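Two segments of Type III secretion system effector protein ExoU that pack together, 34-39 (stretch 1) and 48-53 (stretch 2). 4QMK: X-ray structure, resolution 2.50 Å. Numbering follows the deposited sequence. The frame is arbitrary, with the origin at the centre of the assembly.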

# COMPACT_ATOMS: atom_id res chain seq x y z
N ALA A 34 -30.86 -54.68 -1.98
CA ALA A 34 -29.69 -55.31 -1.27
C ALA A 34 -28.39 -54.56 -1.64
O ALA A 34 -27.53 -55.09 -2.35
N LYS A 35 -28.26 -53.32 -1.16
CA LYS A 35 -27.10 -52.48 -1.46
C LYS A 35 -25.81 -53.08 -0.92
O LYS A 35 -25.79 -53.66 0.17
N VAL A 36 -24.75 -52.92 -1.70
CA VAL A 36 -23.46 -53.49 -1.39
C VAL A 36 -22.51 -52.42 -0.88
O VAL A 36 -22.37 -51.38 -1.49
N PRO A 37 -21.85 -52.68 0.24
CA PRO A 37 -20.88 -51.74 0.75
C PRO A 37 -19.59 -51.91 -0.01
O PRO A 37 -19.13 -53.03 -0.15
N LEU A 38 -19.05 -50.81 -0.53
CA LEU A 38 -17.76 -50.80 -1.20
C LEU A 38 -16.66 -50.34 -0.24
O LEU A 38 -15.51 -50.78 -0.34
N VAL A 39 -17.03 -49.45 0.69
CA VAL A 39 -16.11 -48.84 1.64
C VAL A 39 -16.87 -48.48 2.92
O VAL A 39 -18.01 -48.04 2.87
N SER A 48 -18.18 -43.71 3.90
CA SER A 48 -18.68 -44.98 3.43
C SER A 48 -19.33 -44.81 2.06
O SER A 48 -19.92 -43.76 1.75
N ILE A 49 -19.24 -45.85 1.25
CA ILE A 49 -19.77 -45.83 -0.07
C ILE A 49 -20.49 -47.13 -0.36
O ILE A 49 -19.89 -48.20 -0.21
N TYR A 50 -21.78 -47.03 -0.76
CA TYR A 50 -22.60 -48.22 -1.08
C TYR A 50 -23.09 -48.12 -2.51
O TYR A 50 -23.32 -47.00 -3.02
N ARG A 51 -23.29 -49.26 -3.16
CA ARG A 51 -23.85 -49.29 -4.51
C ARG A 51 -25.11 -50.15 -4.58
O ARG A 51 -25.14 -51.27 -4.07
N HIS A 52 -26.13 -49.63 -5.23
CA HIS A 52 -27.39 -50.36 -5.44
C HIS A 52 -27.31 -51.18 -6.73
O HIS A 52 -26.30 -51.17 -7.41
N SER A 53 -28.38 -51.85 -7.09
CA SER A 53 -28.44 -52.63 -8.33
C SER A 53 -28.37 -51.72 -9.55
O SER A 53 -27.64 -51.99 -10.51

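A beta bulge interrupts this antiparallel pairing: the carbonyl O of Ile49 accepts hydrogen bonds from two successive amides, Leu38 N at 2.8 Å and Val39 N at 3.2 Å. The register slips by one residue there, and Leu38, with phi/psi of -98°/-32°, turns its CA-to-CB bond toward the other stretch. Beyond the bulge, Ile49 N donates to Val39 O (3.0 Å); before it, Val36 and Arg51 exchange two bonds, Val36 N to Arg51 O and Arg51 N to Val36 O, both 2.9 Å. Pro37, which has no amide hydrogen to donate, occupies a non-hydrogen-bonded position opposite Tyr50, where none is required.

Pro37 and Tyr50 share one face of the sheet. Tyr50 (chi1 m, chi2 92°) brings CE2 to 3.8 Å from Pro37 CB, setting an aromatic ring against a compact aliphatic one. Lys35, chi1 p and then trans throughout, stretches over a face of the same ring. Its CE lies 4.2 Å from the Tyr50 ring centroid and its NZ 4.7 Å, only 5° off the normal, so a long, flexible chain supplies both a CH-pi contact and a cation-pi interaction. Nearer the backbone, Lys35 CB makes an off-centre CH-pi contact, 4.2 Å from the centroid of the His52 ring; His52 (chi1 m) begins away from the partner, but its ring comes nearer.

Val36, Val39, Ile49 and Arg51 point to the other face. The branched side chains of Val39 (t) and Ile49 (m, t) suit extended strands and meet CB to CB at 4.2 Å. Leu38 (m, t) adds an apolar contact, its CD1 4.2 Å from Ile49 CG2, while its CD2 lies 3.7 Å from Arg51 NH2. Leu38 CD1 sits over one face of the Arg51 guanidinium, leaving that group's edge free for hydrogen bonds elsewhere in the structure.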

# COMPACT_ATOMS: atom_id res chain seq x y z
CB ALA A 34 -29.60 -56.79 -1.63
CB LYS A 35 -27.28 -51.07 -0.91
CG LYS A 35 -27.13 -50.95 0.58
CD LYS A 35 -27.54 -49.58 1.03
CE LYS A 35 -27.44 -49.52 2.54
NZ LYS A 35 -28.13 -48.31 3.06
CB VAL A 36 -22.84 -54.17 -2.64
CG1 VAL A 36 -21.44 -54.72 -2.35
CG2 VAL A 36 -23.76 -55.28 -3.14
CB PRO A 37 -20.71 -52.16 2.22
CG PRO A 37 -21.01 -53.60 2.23
CD PRO A 37 -22.03 -53.82 1.14
CB LEU A 38 -17.81 -49.86 -2.40
CG LEU A 38 -18.69 -50.26 -3.58
CD1 LEU A 38 -18.61 -49.20 -4.68
CD2 LEU A 38 -18.29 -51.61 -4.12
CB VAL A 39 -15.53 -47.56 1.03
CG1 VAL A 39 -14.76 -46.74 2.06
CG2 VAL A 39 -14.65 -47.91 -0.15
CB SER A 48 -19.72 -45.53 4.38
OG SER A 48 -19.20 -45.84 5.67
CB ILE A 49 -18.65 -45.73 -1.09
CG1 ILE A 49 -17.82 -44.49 -0.84
CG2 ILE A 49 -19.25 -45.65 -2.50
CD1 ILE A 49 -16.68 -44.32 -1.83
CB TYR A 50 -23.83 -48.31 -0.18
CG TYR A 50 -23.59 -48.37 1.32
CD1 TYR A 50 -23.55 -47.20 2.09
CD2 TYR A 50 -23.51 -49.57 1.98
CE1 TYR A 50 -23.33 -47.24 3.46
CE2 TYR A 50 -23.30 -49.63 3.33
CZ TYR A 50 -23.19 -48.46 4.07
OH TYR A 50 -23.02 -48.55 5.42
CB ARG A 51 -22.83 -49.80 -5.53
CG ARG A 51 -23.42 -50.02 -6.93
CD ARG A 51 -22.37 -50.07 -8.05
NE ARG A 51 -21.39 -51.08 -7.75
CZ ARG A 51 -20.11 -51.00 -8.05
NH1 ARG A 51 -19.60 -49.96 -8.71
NH2 ARG A 51 -19.33 -51.99 -7.67
CB HIS A 52 -28.56 -49.35 -5.50
CG HIS A 52 -28.81 -48.63 -4.22
ND1 HIS A 52 -28.22 -47.42 -3.92
CD2 HIS A 52 -29.55 -48.96 -3.14
CE1 HIS A 52 -28.59 -47.04 -2.71
NE2 HIS A 52 -29.40 -47.95 -2.22
CB SER A 53 -29.75 -53.37 -8.36
OG SER A 53 -30.10 -53.75 -7.04